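Local coordinates for proteasome assembly chaperone family protein (Thermoplasma acidophilum, PDB 3GAA), which is of unknown function but belongs to the PAC2 family, whose members include proteasome assembly chaperones, and may act in a similar role, at the interface of chains A and B and the interface of chains A and C. Coordinates in Å, arbitrary orientation; residue numbers count along the deposited sequence, not the author numbering. Chains: chain A/B/C, uncharacterized protein Ta1441.

Contacts 1 and 2 show how one helix can receive two neighbouring copies of the same protein. The centres of their C-alpha atoms lie about 17 Å apart, and helix 103-117 of chain A serves both. Contact 2 uses its earlier part, through A:Glu105 and A:Thr109, and contact 1 its last turn, from A:Asp115. Each neighbour brings its N-terminal stretch, residues 17-22 of chain B and 5-7 of chain C. Both interfaces are two-fold symmetric, so chain A returns the same segments to its partners. Such reciprocal exchange could bind the ten copies of the deposited assembly together, although the biological oligomer is not established by the structure alone.

Contact 1: the interface of chains A and B. Residues chain A 114-116, 118-120, 178, 180; chain B 17-19, 22.
A carboxylate shared by two arginines, one from each chain, is the core of this contact. A:Asp115 points its OD1 across the interface to B:Arg22 NH2, 2.8 Å away, in a hydrogen-bonded salt bridge. The approach is skewed, with carboxylate and guanidinium planes 55° apart and OD1 using its anti lone pair, the one turned from OD2. The other terminal nitrogen, B:Arg22 NH1, gives a fairly straight hydrogen bond (164° at H) to the backbone carbonyl A:Ala119 O. That oxygen lies near the guanidinium plane, whereas NH1 stands above the carbonyl plane. A weak bond joins NH2 to the backbone carbonyl of A:Asp115. The chain of B:Arg22 leaves with CG anti to the backbone N and bends at chi3 (-68°), turning the guanidinium into this group of oxygens. A:Ile180 CG1 lies over the centre of one guanidinium face, 3.8 Å above its plane.

Further out, A:Arg178 NH1 holds A:Asp115 OD2 at 3.0 Å in a same-chain salt bridge, nearly in the guanidinium plane and again on the anti lone pair. This should fix the carboxylate's rotation and favour its charged form. B:Met17 crosses A:Arg178 at about a right angle and rests its methyl on the guanidinium face, CE being 3.4 Å from A:Arg178 CZ. B:Leu19 crosses A:Asp115 obliquely, its CD1 3.7 Å from A:Asp115 CG. A:Gln116 lies alongside B:Glu18, its amide making a weak hydrogen bond to B:Met17 O.

An alanine in place of B:Arg22 removes the guanidinium and would probably weaken the interface by leaving A:Asp115 OD1 and A:Ala119 O without this charged partner.

The chain A groups cluster around the C-terminal end of helix 103-117, where the negative end of the helix dipole would probably favour a cation, and the end of helix 166-178. Chain B answers with the end of helix 13-17 and the short 3-10 turn 21-23.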
ATOM      1  N   ILE A 114      -5.186  -1.316  25.366  1.00 42.41           N
ATOM      2  CA  ILE A 114      -4.829  -1.402  26.745  1.00 42.52           C
ATOM      3  C   ILE A 114      -3.329  -1.420  26.865  1.00 43.51           C
ATOM      4  O   ILE A 114      -2.802  -0.816  27.752  1.00 44.27           O
ATOM      5  CB  ILE A 114      -5.457  -2.644  27.406  1.00 42.19           C
ATOM      6  CG1 ILE A 114      -6.932  -2.399  27.621  1.00 42.30           C
ATOM      7  CG2 ILE A 114      -4.902  -2.895  28.767  1.00 40.17           C
ATOM      8  CD1 ILE A 114      -7.640  -3.612  28.122  1.00 42.27           C
ATOM      9  N   ASP A 115      -2.630  -2.114  25.990  1.00 44.99           N
ATOM     10  CA  ASP A 115      -1.159  -2.151  26.048  1.00 46.19           C
ATOM     11  C   ASP A 115      -0.652  -0.713  25.868  1.00 47.16           C
ATOM     12  O   ASP A 115       0.255  -0.283  26.559  1.00 47.00           O
ATOM     13  CB  ASP A 115      -0.575  -3.098  24.962  1.00 46.61           C
ATOM     14  CG  ASP A 115       0.820  -3.669  25.322  1.00 47.48           C
ATOM     15  OD1 ASP A 115       1.454  -3.056  26.229  1.00 46.67           O
ATOM     16  OD2 ASP A 115       1.270  -4.713  24.682  1.00 45.18           O
ATOM     17  N   GLN A 116      -1.276   0.044  24.967  1.00 48.60           N
ATOM     18  CA  GLN A 116      -0.793   1.406  24.636  1.00 49.44           C
ATOM     19  C   GLN A 116      -1.154   2.459  25.659  1.00 48.09           C
ATOM     20  O   GLN A 116      -0.450   3.422  25.774  1.00 49.48           O
ATOM     21  CB  GLN A 116      -1.287   1.855  23.246  1.00 50.63           C
ATOM     22  CG  GLN A 116      -0.154   2.099  22.225  1.00 54.72           C
ATOM     23  CD  GLN A 116       0.554   0.813  21.757  1.00 60.00           C
ATOM     24  OE1 GLN A 116       0.952   0.680  20.593  1.00 63.31           O
ATOM     25  NE2 GLN A 116       0.714  -0.134  22.670  1.00 64.47           N
ATOM     26  N   GLY A 118      -0.812   1.893  28.717  1.00 42.55           N
ATOM     27  CA  GLY A 118       0.187   1.698  29.756  1.00 41.15           C
ATOM     28  C   GLY A 118      -0.266   0.833  30.909  1.00 40.95           C
ATOM     29  O   GLY A 118       0.355   0.826  31.971  1.00 40.46           O
ATOM     30  N   ALA A 119      -1.333   0.056  30.701  1.00 41.07           N
ATOM     31  CA  ALA A 119      -1.942  -0.725  31.792  1.00 40.47           C
ATOM     32  C   ALA A 119      -0.939  -1.679  32.438  1.00 39.95           C
ATOM     33  O   ALA A 119      -0.164  -2.295  31.758  1.00 40.03           O
ATOM     34  CB  ALA A 119      -3.130  -1.461  31.307  1.00 39.69           C
ATOM     35  N   SER A 120      -0.961  -1.775  33.757  1.00 39.98           N
ATOM     36  CA  SER A 120      -0.045  -2.633  34.495  1.00 39.67           C
ATOM     37  C   SER A 120      -0.602  -4.048  34.599  1.00 39.81           C
ATOM     38  O   SER A 120       0.129  -4.971  34.359  1.00 41.26           O
ATOM     39  CB  SER A 120       0.190  -2.066  35.885  1.00 39.23           C
ATOM     40  OG  SER A 120      -0.989  -1.411  36.364  1.00 39.05           O
ATOM     41  N   ARG A 178       2.262 -10.439  25.582  1.00 36.13           N
ATOM     42  CA  ARG A 178       2.689  -9.069  25.737  1.00 36.04           C
ATOM     43  C   ARG A 178       3.509  -8.815  26.982  1.00 36.64           C
ATOM     44  O   ARG A 178       4.002  -7.724  27.147  1.00 37.31           O
ATOM     45  CB  ARG A 178       1.466  -8.178  25.756  1.00 36.21           C
ATOM     46  CG  ARG A 178       0.789  -8.121  24.416  1.00 35.47           C
ATOM     47  CD  ARG A 178      -0.545  -7.477  24.552  1.00 38.72           C
ATOM     48  NE  ARG A 178      -1.357  -7.549  23.342  1.00 39.90           N
ATOM     49  CZ  ARG A 178      -1.281  -6.671  22.362  1.00 42.42           C
ATOM     50  NH1 ARG A 178      -0.431  -5.670  22.452  1.00 47.34           N
ATOM     51  NH2 ARG A 178      -2.064  -6.761  21.305  1.00 44.12           N
ATOM     52  N   ILE A 180       2.241  -8.487  30.052  1.00 37.09           N
ATOM     53  CA  ILE A 180       1.487  -7.729  31.058  1.00 36.90           C
ATOM     54  C   ILE A 180       0.823  -8.749  31.984  1.00 36.30           C
ATOM     55  O   ILE A 180       0.438  -9.818  31.516  1.00 36.65           O
ATOM     56  CB  ILE A 180       0.344  -6.966  30.435  1.00 37.37           C
ATOM     57  CG1 ILE A 180       0.853  -6.064  29.314  1.00 38.07           C
ATOM     58  CG2 ILE A 180      -0.397  -6.209  31.525  1.00 37.67           C
ATOM     59  CD1 ILE A 180      -0.237  -5.312  28.618  1.00 39.48           C
TER
ATOM     60  N   MET B  17       5.220  -4.832  19.963  1.00 52.31           N
ATOM     61  CA  MET B  17       3.950  -4.315  20.437  1.00 52.66           C
ATOM     62  C   MET B  17       3.875  -2.775  20.622  1.00 53.25           C
ATOM     63  O   MET B  17       2.782  -2.260  20.864  1.00 52.59           O
ATOM     64  CB  MET B  17       3.552  -5.092  21.705  1.00 52.36           C
ATOM     65  CG  MET B  17       2.391  -5.998  21.501  1.00 53.12           C
ATOM     66  SD  MET B  17       2.578  -7.795  21.223  1.00 60.55           S
ATOM     67  CE  MET B  17       1.053  -8.070  20.319  1.00 53.53           C
ATOM     68  N   GLU B  18       4.997  -2.051  20.428  1.00 54.60           N
ATOM     69  CA  GLU B  18       5.123  -0.625  20.776  1.00 55.64           C
ATOM     70  C   GLU B  18       4.635  -0.369  22.205  1.00 56.91           C
ATOM     71  O   GLU B  18       3.559   0.196  22.416  1.00 57.06           O
ATOM     72  CB  GLU B  18       4.308   0.240  19.847  1.00 56.09           C
ATOM     73  CG  GLU B  18       4.122  -0.285  18.440  1.00 58.48           C
ATOM     74  CD  GLU B  18       5.288  -0.001  17.487  1.00 61.66           C
ATOM     75  OE1 GLU B  18       4.945   0.349  16.337  1.00 64.02           O
ATOM     76  OE2 GLU B  18       6.498  -0.124  17.852  1.00 62.00           O
ATOM     77  N   LEU B  19       5.446  -0.784  23.175  1.00 58.03           N
ATOM     78  CA  LEU B  19       5.038  -1.007  24.551  1.00 58.40           C
ATOM     79  C   LEU B  19       6.245  -0.546  25.321  1.00 59.49           C
ATOM     80  O   LEU B  19       6.739  -1.249  26.188  1.00 61.29           O
ATOM     81  CB  LEU B  19       4.759  -2.537  24.734  1.00 58.43           C
ATOM     82  CG  LEU B  19       5.173  -3.603  25.842  1.00 57.42           C
ATOM     83  CD1 LEU B  19       4.255  -4.961  25.689  1.00 52.56           C
ATOM     84  CD2 LEU B  19       6.738  -3.955  26.051  1.00 49.68           C
ATOM     85  N   ARG B  22       6.321   1.029  29.520  1.00 61.45           N
ATOM     86  CA  ARG B  22       6.265  -0.016  30.537  1.00 61.91           C
ATOM     87  C   ARG B  22       7.604  -0.172  31.271  1.00 61.29           C
ATOM     88  O   ARG B  22       7.618  -0.474  32.460  1.00 60.88           O
ATOM     89  CB  ARG B  22       5.857  -1.339  29.850  1.00 62.45           C
ATOM     90  CG  ARG B  22       5.079  -2.347  30.729  1.00 63.39           C
ATOM     91  CD  ARG B  22       4.430  -3.426  29.796  1.00 63.92           C
ATOM     92  NE  ARG B  22       3.380  -2.833  28.981  1.00 61.57           N
ATOM     93  CZ  ARG B  22       2.234  -2.443  29.504  1.00 60.92           C
ATOM     94  NH1 ARG B  22       2.023  -2.619  30.796  1.00 62.45           N
ATOM     95  NH2 ARG B  22       1.305  -1.873  28.762  1.00 59.97           N
TER

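Contact 2: the interface of chains A and C. Residues chain A 59-62, 105, 109-110; chain C 5-7.
The flat groups here are a carboxylate and the peptide units of two paired strand ends. The carboxylate of A:Glu105 turns one oxygen, OE1, onto aliphatic carbon, meeting C:Ile5 CD1 at 3.4 Å where the two side chains cross at about a right angle. Of the peptide groups, A:Ile60 N-H meets the carbonyl C:Met6 O at 2.9 Å, a hydrogen bond running nearly along the C=O axis (170°). The return bond, C:Met6 N to A:Ile60 O, is weak. A:Leu59 and C:Val7 form a second antiparallel bridge, so the pairing itself is made by main-chain atoms and probably depends little on sequence.

Side chains then pack around the paired strands. C:Ile5 has CG1 anti to its carbonyl carbon and CG2 anti to its backbone N, a fork that pushes into chain A between A:Ser61, A:Glu105 and A:Thr109. Its CG2 branch packs against A:Ser61 CB at 3.6 Å and turns towards A:Thr109, whose CB is 4.0 Å away. A:Thr109 sends its hydroxyl back to A:Glu105 O in a weak bond, and its methyl CG2 is 3.7 Å from C:Val7 CG2, the two side chains sliding past each other in opposite directions. C:Val7 also touches A:Leu59, CG2 to CG at 4.1 Å. On the other side of the paired strands, C:Met6 runs extended beside A:Ile60, and its CE comes to 4.2 Å from CG2.

In the fold, strand 6-9 of chain C adds antiparallel to strand 54-60 of chain A, with helix 103-117 of chain A packing over one side of the pairing. An intermolecular sheet extension is thus combined with a mixed seat: a carboxylate and two hydroxyls border C:Ile5, while A:Thr109 CG2 and A:Leu59 give C:Val7 its apolar side.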
ATOM      1  N   LEU A  59     -15.236   0.389  21.903  1.00 40.87           N
ATOM      2  CA  LEU A  59     -14.595  -0.591  21.040  1.00 42.41           C
ATOM      3  C   LEU A  59     -15.568  -0.866  19.892  1.00 43.71           C
ATOM      4  O   LEU A  59     -16.652  -1.416  20.063  1.00 43.73           O
ATOM      5  CB  LEU A  59     -14.213  -1.844  21.815  1.00 42.55           C
ATOM      6  CG  LEU A  59     -13.251  -2.827  21.142  1.00 44.11           C
ATOM      7  CD1 LEU A  59     -12.495  -3.651  22.169  1.00 46.87           C
ATOM      8  CD2 LEU A  59     -13.967  -3.796  20.228  1.00 46.38           C
ATOM      9  N   ILE A  60     -15.152  -0.414  18.724  1.00 45.92           N
ATOM     10  CA  ILE A  60     -15.890  -0.478  17.455  1.00 47.39           C
ATOM     11  C   ILE A  60     -15.435  -1.726  16.729  1.00 47.71           C
ATOM     12  O   ILE A  60     -14.216  -1.996  16.675  1.00 46.78           O
ATOM     13  CB  ILE A  60     -15.410   0.705  16.550  1.00 48.05           C
ATOM     14  CG1 ILE A  60     -16.158   1.964  16.825  1.00 49.89           C
ATOM     15  CG2 ILE A  60     -15.511   0.464  15.038  1.00 47.29           C
ATOM     16  CD1 ILE A  60     -15.594   2.999  15.821  1.00 51.58           C
ATOM     17  N   SER A  61     -16.372  -2.440  16.107  1.00 48.26           N
ATOM     18  CA  SER A  61     -16.005  -3.643  15.346  1.00 49.24           C
ATOM     19  C   SER A  61     -17.172  -4.295  14.641  1.00 49.44           C
ATOM     20  O   SER A  61     -18.263  -4.395  15.169  1.00 49.71           O
ATOM     21  CB  SER A  61     -15.362  -4.711  16.259  1.00 49.40           C
ATOM     22  OG  SER A  61     -15.246  -5.967  15.598  1.00 51.66           O
ATOM     23  N   GLN A  62     -16.912  -4.818  13.469  1.00 49.90           N
ATOM     24  CA  GLN A  62     -17.907  -5.560  12.762  1.00 50.75           C
ATOM     25  C   GLN A  62     -18.388  -6.804  13.499  1.00 50.77           C
ATOM     26  O   GLN A  62     -19.452  -7.351  13.207  1.00 50.75           O
ATOM     27  CB  GLN A  62     -17.268  -5.975  11.499  1.00 51.38           C
ATOM     28  CG  GLN A  62     -18.107  -6.819  10.634  1.00 54.70           C
ATOM     29  CD  GLN A  62     -17.227  -7.506   9.646  1.00 59.84           C
ATOM     30  OE1 GLN A  62     -15.974  -7.346   9.691  1.00 61.34           O
ATOM     31  NE2 GLN A  62     -17.842  -8.311   8.764  1.00 62.09           N
ATOM     32  N   GLU A 105     -10.048 -11.737  17.518  1.00 42.72           N
ATOM     33  CA  GLU A 105      -9.972 -10.370  17.048  1.00 44.25           C
ATOM     34  C   GLU A 105     -10.478  -9.364  18.089  1.00 42.88           C
ATOM     35  O   GLU A 105      -9.717  -8.420  18.383  1.00 42.54           O
ATOM     36  CB  GLU A 105     -10.456 -10.164  15.573  1.00 46.03           C
ATOM     37  CG  GLU A 105     -11.955 -10.057  15.251  1.00 53.51           C
ATOM     38  CD  GLU A 105     -12.256  -9.085  14.008  1.00 63.91           C
ATOM     39  OE1 GLU A 105     -11.885  -7.847  14.054  1.00 69.75           O
ATOM     40  OE2 GLU A 105     -12.880  -9.558  13.005  1.00 67.97           O
ATOM     41  N   THR A 109      -7.923  -6.408  19.609  1.00 38.16           N
ATOM     42  CA  THR A 109      -8.168  -4.999  19.539  1.00 38.01           C
ATOM     43  C   THR A 109      -8.088  -4.385  20.940  1.00 38.29           C
ATOM     44  O   THR A 109      -7.346  -3.426  21.197  1.00 39.10           O
ATOM     45  CB  THR A 109      -9.572  -4.775  18.953  1.00 38.85           C
ATOM     46  OG1 THR A 109      -9.592  -5.228  17.588  1.00 39.50           O
ATOM     47  CG2 THR A 109      -9.997  -3.314  19.026  1.00 37.54           C
ATOM     48  N   LEU A 110      -8.860  -4.941  21.858  1.00 38.31           N
ATOM     49  CA  LEU A 110      -8.820  -4.503  23.247  1.00 38.40           C
ATOM     50  C   LEU A 110      -7.416  -4.477  23.817  1.00 38.10           C
ATOM     51  O   LEU A 110      -7.012  -3.475  24.429  1.00 38.19           O
ATOM     52  CB  LEU A 110      -9.688  -5.390  24.134  1.00 38.35           C
ATOM     53  CG  LEU A 110      -9.963  -4.836  25.522  1.00 38.26           C
ATOM     54  CD1 LEU A 110     -10.708  -3.490  25.462  1.00 36.85           C
ATOM     55  CD2 LEU A 110     -10.747  -5.863  26.236  1.00 37.40           C
TER
ATOM     56  N   ILE C   5     -11.453  -2.391  12.760  1.00 73.59           N
ATOM     57  CA  ILE C   5     -11.921  -2.841  14.086  1.00 71.67           C
ATOM     58  C   ILE C   5     -11.015  -2.168  15.130  1.00 70.02           C
ATOM     59  O   ILE C   5      -9.899  -2.568  15.301  1.00 70.55           O
ATOM     60  CB  ILE C   5     -11.874  -4.392  14.182  1.00 71.68           C
ATOM     61  CG1 ILE C   5     -13.085  -5.033  13.437  1.00 73.06           C
ATOM     62  CG2 ILE C   5     -11.858  -4.851  15.621  1.00 70.59           C
ATOM     63  CD1 ILE C   5     -12.882  -5.423  11.918  1.00 72.10           C
ATOM     64  N   MET C   6     -11.476  -1.126  15.809  1.00 67.91           N
ATOM     65  CA  MET C   6     -10.583  -0.219  16.558  1.00 66.51           C
ATOM     66  C   MET C   6     -11.161   0.145  17.906  1.00 64.13           C
ATOM     67  O   MET C   6     -12.358   0.130  18.107  1.00 63.91           O
ATOM     68  CB  MET C   6     -10.328   1.099  15.766  1.00 67.38           C
ATOM     69  CG  MET C   6     -11.393   1.424  14.599  1.00 71.53           C
ATOM     70  SD  MET C   6     -11.804   3.113  13.887  1.00 78.47           S
ATOM     71  CE  MET C   6     -12.872   2.537  12.519  1.00 74.64           C
ATOM     72  N   VAL C   7     -10.310   0.493  18.842  1.00 62.00           N
ATOM     73  CA  VAL C   7     -10.758   1.213  20.031  1.00 60.95           C
ATOM     74  C   VAL C   7     -10.773   2.722  19.754  1.00 59.93           C
ATOM     75  O   VAL C   7     -10.082   3.224  18.891  1.00 59.26           O
ATOM     76  CB  VAL C   7      -9.866   0.924  21.239  1.00 61.08           C
ATOM     77  CG1 VAL C   7     -10.285   1.777  22.466  1.00 60.49           C
ATOM     78  CG2 VAL C   7      -9.874  -0.573  21.553  1.00 61.82           C
TER